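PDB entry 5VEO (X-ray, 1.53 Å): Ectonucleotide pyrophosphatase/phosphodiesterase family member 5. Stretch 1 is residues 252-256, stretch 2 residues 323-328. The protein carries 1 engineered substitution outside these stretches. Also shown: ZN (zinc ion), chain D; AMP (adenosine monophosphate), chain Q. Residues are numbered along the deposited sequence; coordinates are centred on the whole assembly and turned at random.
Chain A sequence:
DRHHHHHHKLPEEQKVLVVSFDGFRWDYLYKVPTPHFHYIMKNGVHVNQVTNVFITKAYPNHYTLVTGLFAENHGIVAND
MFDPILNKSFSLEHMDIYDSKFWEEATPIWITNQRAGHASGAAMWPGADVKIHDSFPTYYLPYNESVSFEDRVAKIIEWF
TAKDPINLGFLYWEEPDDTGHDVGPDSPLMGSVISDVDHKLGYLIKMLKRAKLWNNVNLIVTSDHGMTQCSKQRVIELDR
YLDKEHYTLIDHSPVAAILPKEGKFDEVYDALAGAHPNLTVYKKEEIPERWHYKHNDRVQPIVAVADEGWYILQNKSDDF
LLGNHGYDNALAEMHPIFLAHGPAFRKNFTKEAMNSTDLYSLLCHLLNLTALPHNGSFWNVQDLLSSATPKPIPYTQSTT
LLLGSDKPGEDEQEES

Stretch 1 252-256: HSPVA
Stretch 2 323-328: GNHGYD

This is a small, proline-centred packing contact between two segments distant in sequence, in which one ring lies against a tyrosine face and a glycine backbone while two water molecules supply the polar links, no direct hydrogen bond crossing between the stretches. About 223 Å² is buried in total, and Pro254 contributes the largest share.

Stretch 1 runs as loop through His252, Ser253 and Pro254 and enters a strand at Val255. The peptide bond before Pro254 is cis, and Pro254 itself sits at phi/psi -95/7 with C-gamma endo pucker. Its CA lies 5.9 Å from the CA of Gly326, which sets the register, and its CA-to-CB bond points toward stretch 2. Stretch 2 leaves a strand at Asn324, continues extended through His325 (-151/177), turns at Gly326 (116/-14) and resumes at Tyr327 (-65/168).

The proline ring touches four consecutive residues of stretch 2. Its CG stands 3.6 Å from the centroid of the Tyr327 ring, only 6° off the ring normal, a CH-pi contact; Pro254 CB also comes within 3.2 Å of Tyr327 CE1. Proline suits this place because its compact ring presents C-H groups to the aromatic face. Tyr327, with chi1 -55° (m) and chi2 -84°, starts sideways but brings its end nearer. Pro254 CD approaches His325 O to 3.1 Å, and Pro254 CG lies 3.6 Å from Gly326 C. Glycine is needed at 326 twice over: a CB would lie 2.7 Å from Pro254 CD, a clash, and these backbone angles would jam it against the preceding carbonyl oxygen. Val255, chi1 t, adds a van der Waals contact, its methyl CG2 3.5 Å from Gly326 O.

The CA-to-CB bond of Asn324 points toward stretch 1, with chi1 -153° (t) and chi2 8°. Its OD1 accepts a hydrogen bond from His325 N at 2.9 Å, while its ND2 donates to both waters, so the amide serves the two roles at once. Water 1 lies 2.8 Å from Asn324 ND2, 2.8 Å from Ser253 OG (chi1 t) and 3.0 Å from Tyr327 OH, to which it donates. Water 2 accepts from Asn324 ND2 at 3.1 Å and donates to Ser253 O at 2.7 Å. Thus the waters bridge buried polar groups of the two stretches; Ser253 OG and Tyr327 OH also have hydrogen bonds elsewhere in the structure.

The CA-to-CB bond of His325 points away from stretch 1, with chi1 55° (p) and chi2 89°. The residue meets stretch 1 through its backbone, leaving the imidazole free to offer the NE2 lone pair to zinc at 2.1 Å; AMP O2P binds the same ion at 1.9 Å.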

# COMPACT_ATOMS: atom_id res chain seq x y z
N HIS A 252 13.32 2.93 -9.83
CA HIS A 252 14.13 1.92 -10.55
C HIS A 252 13.37 0.69 -11.05
O HIS A 252 13.33 0.42 -12.25
CB HIS A 252 15.31 1.47 -9.68
CG HIS A 252 16.41 2.49 -9.54
ND1 HIS A 252 17.74 2.19 -9.75
CD2 HIS A 252 16.36 3.81 -9.21
CE1 HIS A 252 18.47 3.28 -9.55
NE2 HIS A 252 17.66 4.27 -9.23
N SER A 253 12.85 -0.13 -10.14
CA SER A 253 12.29 -1.44 -10.53
C SER A 253 11.09 -1.74 -9.66
O SER A 253 11.12 -1.47 -8.46
CB SER A 253 13.33 -2.56 -10.40
OG SER A 253 12.88 -3.77 -10.99
N PRO A 254 10.04 -2.35 -10.24
CA PRO A 254 9.89 -2.84 -11.62
C PRO A 254 9.21 -1.85 -12.55
O PRO A 254 8.92 -2.19 -13.71
CB PRO A 254 9.03 -4.08 -11.43
CG PRO A 254 8.11 -3.69 -10.31
CD PRO A 254 8.94 -2.84 -9.38
N VAL A 255 8.98 -0.64 -12.08
CA VAL A 255 8.41 0.42 -12.92
C VAL A 255 9.45 1.53 -12.97
O VAL A 255 9.56 2.35 -12.05
CB VAL A 255 7.05 0.89 -12.42
CG1 VAL A 255 6.49 1.99 -13.34
CG2 VAL A 255 6.10 -0.31 -12.34
N ALA A 256 10.24 1.53 -14.03
CA ALA A 256 11.29 2.52 -14.20
C ALA A 256 10.68 3.83 -14.68
O ALA A 256 10.09 3.90 -15.76
CB ALA A 256 12.34 2.01 -15.18
N GLY A 323 12.55 -11.06 -3.76
CA GLY A 323 11.14 -10.76 -3.87
C GLY A 323 10.93 -9.30 -4.22
O GLY A 323 11.63 -8.42 -3.69
N ASN A 324 9.95 -9.03 -5.07
CA ASN A 324 9.57 -7.65 -5.26
C ASN A 324 8.11 -7.52 -5.69
O ASN A 324 7.40 -8.51 -5.94
CB ASN A 324 10.50 -6.95 -6.27
CG ASN A 324 10.61 -5.44 -6.03
OD1 ASN A 324 10.11 -4.89 -5.04
ND2 ASN A 324 11.23 -4.76 -6.98
N HIS A 325 7.68 -6.27 -5.76
CA HIS A 325 6.32 -5.89 -6.09
C HIS A 325 6.40 -4.52 -6.75
O HIS A 325 7.47 -3.91 -6.84
CB HIS A 325 5.44 -5.90 -4.84
CG HIS A 325 5.99 -5.04 -3.75
ND1 HIS A 325 5.68 -3.70 -3.64
CD2 HIS A 325 6.92 -5.29 -2.79
CE1 HIS A 325 6.35 -3.18 -2.62
NE2 HIS A 325 7.12 -4.12 -2.11
N GLY A 326 5.25 -4.02 -7.19
CA GLY A 326 5.19 -2.83 -8.02
C GLY A 326 4.64 -3.10 -9.40
O GLY A 326 4.24 -2.14 -10.08
N TYR A 327 4.56 -4.37 -9.78
CA TYR A 327 4.07 -4.82 -11.07
C TYR A 327 2.58 -4.51 -11.26
O TYR A 327 1.84 -4.14 -10.34
CB TYR A 327 4.29 -6.32 -11.21
CG TYR A 327 5.73 -6.74 -11.00
CD1 TYR A 327 6.64 -6.69 -12.04
CD2 TYR A 327 6.18 -7.15 -9.76
CE1 TYR A 327 7.96 -7.06 -11.86
CE2 TYR A 327 7.50 -7.52 -9.57
CZ TYR A 327 8.39 -7.48 -10.62
OH TYR A 327 9.70 -7.84 -10.42
N ASP A 328 2.14 -4.67 -12.52
CA ASP A 328 0.75 -4.60 -12.94
C ASP A 328 -0.21 -5.06 -11.83
O ASP A 328 -0.09 -6.20 -11.34
CB ASP A 328 0.60 -5.47 -14.19
CG ASP A 328 -0.71 -5.30 -14.91
OD1 ASP A 328 -1.68 -4.78 -14.36
OD2 ASP A 328 -0.75 -5.74 -16.08
ZN ZN D . 8.15 -3.92 -0.33
P AMP Q . 7.20 -1.08 0.07
O1P AMP Q . 6.78 -0.28 -1.13
O2P AMP Q . 8.39 -1.99 -0.24
O3P AMP Q . 6.05 -1.88 0.69
O5' AMP Q . 7.68 -0.06 1.21
C5' AMP Q . 7.62 -0.48 2.58
C4' AMP Q . 8.75 0.05 3.42
O4' AMP Q . 8.49 1.43 3.70
C3' AMP Q . 8.85 -0.62 4.79
O3' AMP Q . 9.97 -1.47 4.85
C2' AMP Q . 9.02 0.54 5.79
O2' AMP Q . 10.11 0.42 6.66
C1' AMP Q . 9.15 1.75 4.89
N9 AMP Q . 8.53 2.94 5.45
C8 AMP Q . 7.22 3.14 5.71
N7 AMP Q . 7.05 4.39 6.20
C5 AMP Q . 8.28 4.97 6.24
C6 AMP Q . 8.83 6.28 6.64
N6 AMP Q . 8.01 7.23 7.11
N1 AMP Q . 10.15 6.48 6.51
C2 AMP Q . 10.99 5.54 6.04
N3 AMP Q . 10.57 4.33 5.65
C4 AMP Q . 9.24 4.01 5.75
O HOH W 1 11.84 -5.87 -9.53
O HOH W 2 12.24 -1.97 -6.00